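Local coordinates for protein kynurenine formamidase (Bacillus anthracis, PDB 4CO9) that catalyses the zinc-dependent hydrolysis of N-formyl-L-kynurenine to L-kynurenine and formate, the second step of tryptophan degradation through the kynurenine pathway, at residues C[6-12]-C[204-210]; C[25-31]-C[44-50]. All coordinates share one frame; numbering follows the deposited sequence. Where two conformers were deposited one is given.

Interaction 1. Residues C[6-12]-C[204-210]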
# COMPACT_ATOMS: atom_id res chain seq x y z
N SER C 6 13.10 16.78 3.53
CA SER C 6 12.23 16.43 4.70
C SER C 6 11.78 14.96 4.64
O SER C 6 11.50 14.44 3.57
CB SER C 6 11.00 17.33 4.75
OG SER C 6 11.26 18.48 5.54
N LYS C 7 11.72 14.31 5.79
CA LYS C 7 11.37 12.89 5.84
C LYS C 7 9.86 12.67 5.73
O LYS C 7 9.07 13.50 6.18
CB LYS C 7 11.87 12.27 7.14
CG LYS C 7 13.37 12.16 7.25
CD LYS C 7 13.73 11.34 8.50
CE LYS C 7 15.22 11.17 8.67
NZ LYS C 7 15.53 10.34 9.87
N TRP C 8 9.49 11.54 5.14
CA TRP C 8 8.13 11.06 5.18
C TRP C 8 7.79 10.66 6.61
O TRP C 8 8.61 10.09 7.31
CB TRP C 8 7.96 9.87 4.23
CG TRP C 8 8.11 10.30 2.84
CD1 TRP C 8 9.24 10.25 2.08
CD2 TRP C 8 7.11 10.94 2.05
NE1 TRP C 8 9.01 10.81 0.85
CE2 TRP C 8 7.71 11.25 0.81
CE3 TRP C 8 5.78 11.29 2.27
CZ2 TRP C 8 7.01 11.85 -0.22
CZ3 TRP C 8 5.08 11.89 1.25
CH2 TRP C 8 5.70 12.17 0.02
N ILE C 9 6.57 10.98 7.03
CA ILE C 9 6.05 10.66 8.35
C ILE C 9 4.92 9.65 8.23
O ILE C 9 3.97 9.87 7.48
CB ILE C 9 5.50 11.92 9.04
CG1 ILE C 9 6.60 12.97 9.17
CG2 ILE C 9 4.93 11.60 10.43
CD1 ILE C 9 6.04 14.37 9.42
N ASP C 10 5.00 8.57 8.99
CA ASP C 10 3.97 7.53 9.01
C ASP C 10 2.71 8.05 9.71
O ASP C 10 2.78 8.52 10.85
CB ASP C 10 4.52 6.30 9.74
CG ASP C 10 3.68 5.05 9.56
OD1 ASP C 10 2.66 5.08 8.83
OD2 ASP C 10 4.05 4.01 10.16
N ILE C 11 1.57 7.99 9.03
CA ILE C 11 0.28 8.30 9.66
C ILE C 11 -0.69 7.12 9.57
O ILE C 11 -1.91 7.31 9.52
CB ILE C 11 -0.34 9.61 9.11
CG1 ILE C 11 -0.56 9.55 7.60
CG2 ILE C 11 0.55 10.78 9.47
CD1 ILE C 11 -1.56 10.56 7.10
N SER C 12 -0.13 5.91 9.55
CA SER C 12 -0.91 4.69 9.48
C SER C 12 -0.97 3.98 10.83
O SER C 12 -0.05 4.08 11.63
CB SER C 12 -0.30 3.73 8.46
OG SER C 12 -0.15 4.35 7.19
N VAL C 204 -4.07 0.78 3.22
CA VAL C 204 -3.04 1.60 2.61
C VAL C 204 -1.97 1.92 3.63
O VAL C 204 -2.20 1.82 4.84
CB VAL C 204 -3.60 2.93 2.05
CG1 VAL C 204 -4.73 2.67 1.07
CG2 VAL C 204 -4.05 3.85 3.18
N ARG C 205 -0.79 2.29 3.14
CA ARG C 205 0.21 2.90 3.99
C ARG C 205 0.14 4.39 3.70
O ARG C 205 0.61 4.85 2.65
CB ARG C 205 1.61 2.37 3.70
CG ARG C 205 2.65 2.84 4.72
CD ARG C 205 2.39 2.21 6.07
NE ARG C 205 3.38 2.54 7.09
CZ ARG C 205 4.56 1.95 7.24
NH1 ARG C 205 4.98 1.01 6.40
NH2 ARG C 205 5.35 2.34 8.22
N ALA C 206 -0.50 5.12 4.59
CA ALA C 206 -0.58 6.55 4.48
C ALA C 206 0.63 7.18 5.14
O ALA C 206 0.93 6.90 6.31
CB ALA C 206 -1.87 7.07 5.09
N VAL C 207 1.32 8.03 4.38
CA VAL C 207 2.44 8.81 4.88
C VAL C 207 2.34 10.24 4.36
O VAL C 207 1.72 10.50 3.33
CB VAL C 207 3.81 8.23 4.44
CG1 VAL C 207 3.97 6.80 4.92
CG2 VAL C 207 3.97 8.28 2.92
N ILE C 208 3.00 11.16 5.06
CA ILE C 208 3.03 12.58 4.67
C ILE C 208 4.42 13.19 4.84
O ILE C 208 5.19 12.76 5.70
CB ILE C 208 2.02 13.44 5.48
CG1 ILE C 208 2.27 13.32 6.99
CG2 ILE C 208 0.60 13.04 5.12
CD1 ILE C 208 1.38 14.22 7.85
N ARG C 209 4.71 14.18 4.00
CA ARG C 209 5.95 14.92 4.08
C ARG C 209 5.63 16.42 4.08
O ARG C 209 4.90 16.89 3.21
CB ARG C 209 6.80 14.60 2.86
CG ARG C 209 8.15 15.28 2.84
CD ARG C 209 9.01 14.74 1.71
NE ARG C 209 8.49 15.07 0.41
CZ ARG C 209 9.05 14.70 -0.74
NH1 ARG C 209 10.14 13.94 -0.74
NH2 ARG C 209 8.51 15.06 -1.89
N PRO C 210 6.18 17.17 5.05
CA PRO C 210 5.87 18.61 5.11
C PRO C 210 6.36 19.33 3.86
O PRO C 210 7.42 19.00 3.35
CB PRO C 210 6.60 19.10 6.37
CG PRO C 210 7.43 17.97 6.86
CD PRO C 210 7.06 16.72 6.14
O HOH W 1 11.80 13.22 1.38
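I9 and D10 pair antiparallel with I208 and V207, adding the N-terminal strand 9-10 as one of the two edge strands of the chain's large mixed sheet, beside the C-terminal strand 207-210. I9 and I208 form a hydrogen-bonded pair, I9 N to I208 O at 2.6 Å and I208 N to I9 O at 2.9 Å; beyond the paired strands, I11 N adds a further bond to A206 O. S12 OG donates to the same A206 O from the opposite face of its carbonyl plane. R205, bent at chi2 (69°), grips D10 side-on: R205 NE reaches D10 OD1, and R205 NH2 reaches D10 OD2 at 2.9 Å. Both acceptors lie near the guanidinium plane, yet the nitrogens stand above the carboxylate, whose plane is turned 59° from it. D10 OD1 also accepts S12 N on its other face, closing an Asx turn, while R205 NH1 bonds P193 O of the second subunit. R209 CB lies over one W8 face, 3.6 Å from the six-membered ring centroid in a CH-pi contact, and the guanidinium, tilted 26° to the indole, covers W8 CZ2. A water links R209 NH1 to S6 O. I11 CD1 meets I208 CG2 at 3.8 Å on the sheet face that carries I9 and I208, packed at about a right angle. Such antiparallel pairing of N- and C-terminal strands completes one border of a mixed sheet.

Interaction 2. Residues C[25-31]-C[44-50]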
# COMPACT_ATOMS: atom_id res chain seq x y z
N ASP C 25 -16.72 -8.27 12.33
CA ASP C 25 -16.01 -8.31 11.06
C ASP C 25 -14.82 -9.26 11.22
O ASP C 25 -14.50 -9.64 12.33
CB ASP C 25 -15.55 -6.90 10.71
CG ASP C 25 -15.27 -6.72 9.24
OD1 ASP C 25 -15.40 -7.73 8.49
OD2 ASP C 25 -14.90 -5.57 8.86
N THR C 26 -14.19 -9.65 10.11
CA THR C 26 -13.05 -10.55 10.16
C THR C 26 -11.98 -10.02 11.11
O THR C 26 -11.50 -8.92 10.90
CB THR C 26 -12.41 -10.67 8.76
OG1 THR C 26 -13.39 -11.06 7.81
CG2 THR C 26 -11.29 -11.69 8.77
N PRO C 27 -11.60 -10.80 12.15
CA PRO C 27 -10.47 -10.37 12.95
C PRO C 27 -9.17 -10.35 12.16
O PRO C 27 -8.98 -11.17 11.26
CB PRO C 27 -10.39 -11.43 14.07
CG PRO C 27 -11.69 -12.12 14.06
CD PRO C 27 -12.12 -12.09 12.62
N PHE C 28 -8.29 -9.41 12.46
CA PHE C 28 -7.01 -9.34 11.77
C PHE C 28 -6.14 -10.52 12.19
O PHE C 28 -6.06 -10.82 13.36
CB PHE C 28 -6.25 -8.06 12.09
CG PHE C 28 -4.91 -7.99 11.40
CD1 PHE C 28 -3.76 -8.58 11.95
CD2 PHE C 28 -4.80 -7.35 10.18
CE1 PHE C 28 -2.55 -8.52 11.28
CE2 PHE C 28 -3.59 -7.29 9.51
CZ PHE C 28 -2.46 -7.86 10.06
N SER C 29 -5.50 -11.15 11.22
CA SER C 29 -4.61 -12.27 11.49
C SER C 29 -3.37 -12.23 10.60
O SER C 29 -3.50 -12.35 9.39
CB SER C 29 -5.39 -13.58 11.23
OG SER C 29 -4.54 -14.68 11.31
N TYR C 30 -2.19 -12.06 11.20
CA TYR C 30 -0.95 -12.46 10.53
C TYR C 30 -0.38 -13.66 11.27
O TYR C 30 -0.22 -13.62 12.49
CB TYR C 30 0.11 -11.35 10.46
CG TYR C 30 1.39 -11.94 9.90
CD1 TYR C 30 1.59 -12.06 8.54
CD2 TYR C 30 2.35 -12.47 10.74
CE1 TYR C 30 2.72 -12.67 8.01
CE2 TYR C 30 3.48 -13.08 10.23
CZ TYR C 30 3.67 -13.18 8.87
OH TYR C 30 4.81 -13.80 8.39
N GLU C 31 -0.09 -14.73 10.54
CA GLU C 31 0.52 -15.92 11.13
C GLU C 31 1.62 -16.49 10.24
O GLU C 31 1.51 -16.40 9.02
CB GLU C 31 -0.58 -16.96 11.58
CG GLU C 31 -1.62 -16.47 12.65
CD GLU C 31 -1.04 -16.07 14.01
OE1 GLU C 31 -0.00 -16.61 14.45
OE2 GLU C 31 -1.65 -15.20 14.64
N VAL C 44 6.96 -18.68 5.98
CA VAL C 44 5.84 -18.56 5.07
C VAL C 44 4.64 -18.10 5.87
O VAL C 44 4.16 -18.80 6.76
CB VAL C 44 5.56 -19.88 4.35
CG1 VAL C 44 4.31 -19.77 3.48
CG2 VAL C 44 6.78 -20.25 3.51
N GLY C 45 4.13 -16.94 5.48
CA GLY C 45 3.16 -16.22 6.26
C GLY C 45 1.80 -16.30 5.60
O GLY C 45 1.68 -16.68 4.42
N LYS C 46 0.78 -15.98 6.37
CA LYS C 46 -0.54 -15.78 5.83
C LYS C 46 -1.22 -14.59 6.47
O LYS C 46 -1.26 -14.49 7.68
CB LYS C 46 -1.33 -17.05 6.08
CG LYS C 46 -2.77 -17.01 5.62
CD LYS C 46 -3.44 -18.32 5.97
CE LYS C 46 -4.81 -18.42 5.37
NZ LYS C 46 -5.47 -19.68 5.83
N LEU C 47 -1.79 -13.72 5.64
CA LEU C 47 -2.50 -12.53 6.05
C LEU C 47 -3.99 -12.73 5.79
O LEU C 47 -4.40 -13.05 4.66
CB LEU C 47 -1.98 -11.32 5.27
CG LEU C 47 -2.61 -9.95 5.53
CD1 LEU C 47 -2.35 -9.51 6.96
CD2 LEU C 47 -2.03 -8.94 4.55
N THR C 48 -4.79 -12.55 6.84
CA THR C 48 -6.24 -12.56 6.74
C THR C 48 -6.78 -11.30 7.41
O THR C 48 -6.46 -11.04 8.56
CB THR C 48 -6.81 -13.81 7.45
OG1 THR C 48 -6.23 -14.99 6.88
CG2 THR C 48 -8.33 -13.90 7.26
N MET C 49 -7.60 -10.53 6.71
CA MET C 49 -8.14 -9.31 7.29
C MET C 49 -9.39 -8.81 6.58
O MET C 49 -9.64 -9.15 5.41
CB MET C 49 -7.08 -8.19 7.25
CG MET C 49 -6.68 -7.75 5.84
SD MET C 49 -5.24 -6.64 5.80
CE MET C 49 -5.92 -5.24 6.65
N SER C 50 -10.20 -8.03 7.30
CA SER C 50 -11.21 -7.19 6.66
C SER C 50 -10.51 -6.07 5.92
O SER C 50 -9.49 -5.56 6.39
CB SER C 50 -12.17 -6.58 7.67
OG SER C 50 -13.02 -5.62 7.03
O HOH W 2 -3.64 -15.34 8.91
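S29 and E31 form antiparallel hydrogen-bonded pairs with T48 and K46, Y30 and L47 paired between; the axes of segments 29-31 and 44-50 approach to 4.8 Å, at 176°. The bonds include T48 N to S29 O at 2.9 Å and K46 N to E31 O at 2.8 Å. On the face of S29 and T48, a water joins S29 OG to K46 O. On the face of Y30 and L47, the F28 ring, its CG anti to the backbone N (chi1 179°), brings F28 CZ to 3.5 Å from L47 CD1. M49 lies alongside F28, M49 CB against F28 CD2 and M49 SD 5.3 Å from the F28 ring centroid, an oblique Met-aromatic contact. Y30 OH lies 3.6 Å from G45 CA and hydrogen-bonds D200 OD1 of the second subunit. Beyond the ladder, S50 OG donates to D25 OD2 at 2.6 Å, on the syn side and 35° out of the carboxylate plane; S50 OG also bonds H52 N. Strands 29-34 and 44-50 form a hairpin whose connection carries helix 36-39; L15, N17 and I19 pack on F28, and L47 to M49 pair antiparallel with a strand of the second subunit, continuing the sheet across the dimer.

Interaction 2 is nested in the chain loop that interaction 1 closes, and strands 9-10 and 29-34 follow each other in sequence. The centres of the two interactions lie 24 Å apart and their nearest atoms about 7 Å, so they do not touch. Each approaches the binuclear zinc site by one end: the side chain of V204 is about 5 Å from that of the zinc ligand H56 and about 10 Å from a zinc ion, whereas the S50 side chain is about 8 Å from a zinc ion and about 4 Å from the ligand H52. D25 lies about 4 Å from the substrate-binding W22, side chain to side chain. Both contacts also meet the second subunit, so each lies at the homodimer interface as well.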